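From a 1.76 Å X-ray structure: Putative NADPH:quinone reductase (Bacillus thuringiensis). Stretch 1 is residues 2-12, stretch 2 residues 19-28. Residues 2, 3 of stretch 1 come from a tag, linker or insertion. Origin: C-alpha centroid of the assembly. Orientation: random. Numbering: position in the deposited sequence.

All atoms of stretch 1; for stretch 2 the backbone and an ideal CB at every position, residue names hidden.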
# COMPACT_ATOMS: atom_id res chain seq x y z
N SER A 2 5.38 3.27 -36.49
CA SER A 2 5.31 2.18 -35.48
C SER A 2 4.83 2.76 -34.16
O SER A 2 5.15 3.91 -33.83
CB SER A 2 6.66 1.52 -35.28
OG SER A 2 7.61 2.44 -34.74
N LEU A 3 4.11 1.94 -33.40
CA LEU A 3 3.49 2.39 -32.15
C LEU A 3 4.55 2.69 -31.09
O LEU A 3 5.45 1.88 -30.84
CB LEU A 3 2.50 1.33 -31.65
CG LEU A 3 1.71 1.71 -30.38
CD1 LEU A 3 0.75 2.87 -30.65
CD2 LEU A 3 0.96 0.52 -29.80
N HIS A 4 4.42 3.89 -30.50
CA HIS A 4 5.31 4.38 -29.46
C HIS A 4 4.47 4.65 -28.21
O HIS A 4 3.28 4.90 -28.30
CB HIS A 4 6.01 5.66 -29.91
CG HIS A 4 7.15 5.42 -30.86
ND1 HIS A 4 6.96 5.13 -32.19
CD2 HIS A 4 8.49 5.40 -30.65
CE1 HIS A 4 8.13 4.96 -32.78
NE2 HIS A 4 9.08 5.11 -31.86
N GLY A 5 5.11 4.60 -27.05
CA GLY A 5 4.40 4.80 -25.80
C GLY A 5 5.17 5.75 -24.92
O GLY A 5 6.41 5.71 -24.87
N LYS A 6 4.44 6.59 -24.22
CA LYS A 6 5.08 7.52 -23.31
C LYS A 6 5.40 6.78 -22.01
O LYS A 6 4.69 5.83 -21.64
CB LYS A 6 4.12 8.67 -23.03
CG LYS A 6 4.77 9.83 -22.28
CD LYS A 6 3.75 10.93 -21.96
CE LYS A 6 3.05 11.44 -23.23
NZ LYS A 6 2.64 12.85 -23.02
N LEU A 7 6.42 7.23 -21.30
CA LEU A 7 6.79 6.59 -20.02
C LEU A 7 7.51 7.56 -19.15
O LEU A 7 8.16 8.47 -19.66
CB LEU A 7 7.72 5.40 -20.23
CG LEU A 7 9.14 5.62 -20.75
CD1 LEU A 7 10.15 4.62 -20.16
CD2 LEU A 7 9.13 5.48 -22.26
N ILE A 8 7.39 7.38 -17.83
CA ILE A 8 8.23 8.10 -16.88
C ILE A 8 9.35 7.15 -16.45
O ILE A 8 9.08 6.01 -16.09
CB ILE A 8 7.43 8.54 -15.62
CG1 ILE A 8 6.18 9.35 -16.00
CG2 ILE A 8 8.32 9.29 -14.66
CD1 ILE A 8 6.46 10.55 -16.89
N GLN A 9 10.59 7.63 -16.49
CA GLN A 9 11.77 6.83 -16.21
C GLN A 9 12.76 7.66 -15.39
O GLN A 9 12.74 8.89 -15.49
CB GLN A 9 12.42 6.49 -17.57
CG GLN A 9 13.50 5.52 -17.53
CD GLN A 9 13.51 4.61 -18.74
OE1 GLN A 9 13.20 3.43 -18.63
NE2 GLN A 9 13.89 5.14 -19.90
N PHE A 10 13.57 7.00 -14.56
CA PHE A 10 14.76 7.61 -13.96
C PHE A 10 15.96 6.74 -14.26
O PHE A 10 15.87 5.51 -14.25
CB PHE A 10 14.65 7.83 -12.44
CG PHE A 10 14.26 6.59 -11.65
CD1 PHE A 10 15.21 5.92 -10.89
CD2 PHE A 10 12.94 6.14 -11.63
CE1 PHE A 10 14.86 4.78 -10.15
CE2 PHE A 10 12.58 5.00 -10.90
CZ PHE A 10 13.53 4.33 -10.15
N HIS A 11 17.07 7.40 -14.53
CA HIS A 11 18.31 6.72 -14.94
C HIS A 11 19.31 6.67 -13.79
O HIS A 11 20.26 5.90 -13.85
CB HIS A 11 18.93 7.41 -16.16
CG HIS A 11 18.05 7.39 -17.36
ND1 HIS A 11 18.22 6.50 -18.40
CD2 HIS A 11 16.98 8.15 -17.69
CE1 HIS A 11 17.29 6.71 -19.31
NE2 HIS A 11 16.53 7.71 -18.91
N LYS A 12 19.07 7.47 -12.75
CA LYS A 12 19.86 7.42 -11.53
C LYS A 12 18.90 7.53 -10.35
O LYS A 12 17.79 8.07 -10.49
CB LYS A 12 20.85 8.61 -11.47
CG LYS A 12 21.79 8.73 -12.64
CD LYS A 12 22.89 9.73 -12.24
CE LYS A 12 23.99 9.81 -13.29
NZ LYS A 12 23.56 10.55 -14.51
N UNK A 19 15.46 13.41 -10.85
CA UNK A 19 15.76 12.25 -11.71
C UNK A 19 14.65 11.76 -12.63
O UNK A 19 14.94 11.09 -13.61
CB UNK A 19 16.18 11.08 -10.82
N UNK A 20 13.40 12.13 -12.36
CA UNK A 20 12.30 11.66 -13.18
C UNK A 20 12.30 12.35 -14.55
O UNK A 20 12.43 13.58 -14.63
CB UNK A 20 10.97 11.90 -12.46
N UNK A 21 12.18 11.57 -15.61
CA UNK A 21 12.11 12.13 -16.97
C UNK A 21 10.89 11.63 -17.73
O UNK A 21 10.48 10.47 -17.55
CB UNK A 21 13.38 11.78 -17.75
N UNK A 22 10.32 12.49 -18.56
CA UNK A 22 9.25 12.06 -19.44
C UNK A 22 9.87 11.65 -20.78
O UNK A 22 10.57 12.46 -21.40
CB UNK A 22 8.21 13.16 -19.62
N UNK A 23 9.63 10.41 -21.23
CA UNK A 23 10.29 9.87 -22.41
C UNK A 23 9.31 9.05 -23.25
O UNK A 23 8.17 8.86 -22.87
CB UNK A 23 11.49 9.01 -22.00
N UNK A 24 9.77 8.56 -24.41
CA UNK A 24 8.96 7.75 -25.30
C UNK A 24 9.76 6.54 -25.70
O UNK A 24 10.99 6.59 -25.76
CB UNK A 24 8.51 8.54 -26.53
N UNK A 25 9.08 5.43 -25.93
CA UNK A 25 9.76 4.21 -26.34
C UNK A 25 8.99 3.54 -27.45
O UNK A 25 7.76 3.65 -27.51
CB UNK A 25 9.93 3.25 -25.16
N UNK A 26 9.70 2.82 -28.31
CA UNK A 26 9.02 1.96 -29.25
C UNK A 26 8.40 0.75 -28.57
O UNK A 26 8.97 0.20 -27.67
CB UNK A 26 9.99 1.51 -30.34
N UNK A 27 7.22 0.33 -29.03
CA UNK A 27 6.50 -0.79 -28.41
C UNK A 27 6.92 -2.11 -29.04
O UNK A 27 6.72 -2.29 -30.23
CB UNK A 27 4.99 -0.60 -28.54
N UNK A 28 7.51 -3.00 -28.25
CA UNK A 28 8.00 -4.29 -28.73
C UNK A 28 6.84 -5.28 -28.88
O UNK A 28 5.79 -5.08 -28.28
CB UNK A 28 9.06 -4.85 -27.78

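The backbones around residues 4-9 and 21-26 pair as antiparallel strands, so side chains alternate between the face carrying His4, Lys6, Ile8 and Phe10 and the face carrying Leu7 and Gln9.

Position 19 points its CB toward stretch 1, 3.4 Å from Lys12 O and 3.9 Å from Phe10 CB. A compact apolar group suits this spot. It is Val19, whose CG2 lies 3.9 Å from Phe10 CB; a water accepts from His11 N (2.8 Å) and donates to Val19 O (2.6 Å).

Position 20 lies on the Ile8 and Phe10 face, its CB 4.3 Å from Ile8 CG2. Leucine, isoleucine or methionine could bridge the two. Leu20 does: CD2 reaches Ile8 CG2 at 3.9 Å and Phe10 CD2 at 4.0 Å.

Position 21 is on the Gln9 face, its CB 5.1 Å from His11 CD2, and its N donates to Gln9 O (2.7 Å). A polar chain of medium length would fit. Gln21 sends NE2 to 3.4 Å from His11 CD2.

Position 22 places its CB 4.2 Å from Ile8 CD1; beta-branched residues favour such extended backbone. Val22 packs CG2 on Ile8 CD1 at 3.7 Å.

Position 23 has its CB 5.0 Å from Gln9 NE2, a donor, and the His11 imidazole lies farther along the same face. An acceptor on a flexible arm is wanted, and glutamate has two. Glu23 takes Gln9 NE2 on OE1 (2.7 Å) and His11 NE2 on OE2 (2.6 Å), the latter at the ring edge. Gln21 NE2 also donates to Glu23 OE2 (2.6 Å).

Position 24 has its CB 3.9 Å from Gly5 O, beside the long Lys6 chain. An aromatic or another long chain could lie along it. Tyr24 brings OH to 3.5 Å from Lys6 CE.

Position 25 sits opposite Gly5, its CB 3.7 Å from Leu7 CD2. Aliphatic carbon suits the start of the chain. Lys25 supplies it, and NZ is bonded elsewhere in the structure.

Position 26 faces His4, its CB 4.0 Å from His4 NE2. A small polar group suits. Asn26 lays ND2 over one face of the imidazole, 3.2 Å from His4 CE1, and donates a weak bond to OG of tag-derived Ser2 (2.8 Å).

Position 27 points toward stretch 1, near the side-chain-free Gly5; an aliphatic chain can use that space. Ile27 brings CD1 to 3.9 Å from Gly5 N and CG1 to 4.0 Å from CG of tag-derived Leu3.

Position 28 points away, leaving the choice open; Glu28 makes no contact.

Stretch 2, residues 19-28: VLQVEYKNIE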
# COMPACT_ATOMS: atom_id res chain seq x y z
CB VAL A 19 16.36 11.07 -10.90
CG1 VAL A 19 17.70 11.50 -10.22
CG2 VAL A 19 15.37 10.58 -9.83
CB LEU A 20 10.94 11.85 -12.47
CG LEU A 20 10.71 10.97 -11.24
CD1 LEU A 20 9.43 11.32 -10.54
CD2 LEU A 20 10.72 9.49 -11.62
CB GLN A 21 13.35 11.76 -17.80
CG GLN A 21 14.67 12.01 -17.11
CD GLN A 21 15.84 12.07 -18.09
OE1 GLN A 21 16.66 12.98 -18.02
NE2 GLN A 21 15.91 11.10 -19.00
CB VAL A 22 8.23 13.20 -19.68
CG1 VAL A 22 7.16 12.76 -20.64
CG2 VAL A 22 7.65 13.70 -18.35
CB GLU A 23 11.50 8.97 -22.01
CG GLU A 23 12.62 9.69 -21.21
CD GLU A 23 13.70 8.74 -20.69
OE1 GLU A 23 13.76 7.58 -21.14
OE2 GLU A 23 14.50 9.14 -19.83
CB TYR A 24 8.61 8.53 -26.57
CG TYR A 24 7.68 9.69 -26.34
CD1 TYR A 24 6.30 9.52 -26.40
CD2 TYR A 24 8.20 10.97 -26.07
CE1 TYR A 24 5.44 10.58 -26.19
CE2 TYR A 24 7.35 12.04 -25.85
CZ TYR A 24 5.97 11.83 -25.91
OH TYR A 24 5.12 12.88 -25.70
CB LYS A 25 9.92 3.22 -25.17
CG LYS A 25 8.60 2.51 -24.73
CD LYS A 25 8.76 1.74 -23.42
CE LYS A 25 7.56 0.79 -23.14
NZ LYS A 25 7.65 0.25 -21.75
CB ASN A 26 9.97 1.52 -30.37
CG ASN A 26 9.22 0.98 -31.54
OD1 ASN A 26 9.30 -0.21 -31.84
ND2 ASN A 26 8.42 1.83 -32.16
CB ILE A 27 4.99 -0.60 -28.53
CG1 ILE A 27 4.57 0.71 -27.83
CG2 ILE A 27 4.25 -1.82 -27.97
CD1 ILE A 27 5.02 0.79 -26.39
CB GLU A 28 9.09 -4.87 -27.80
CG GLU A 28 10.30 -3.95 -27.59
CD GLU A 28 11.09 -4.23 -26.28
OE1 GLU A 28 10.92 -5.31 -25.68
OE2 GLU A 28 11.91 -3.37 -25.87
O HOH W 1 17.01 10.14 -14.88
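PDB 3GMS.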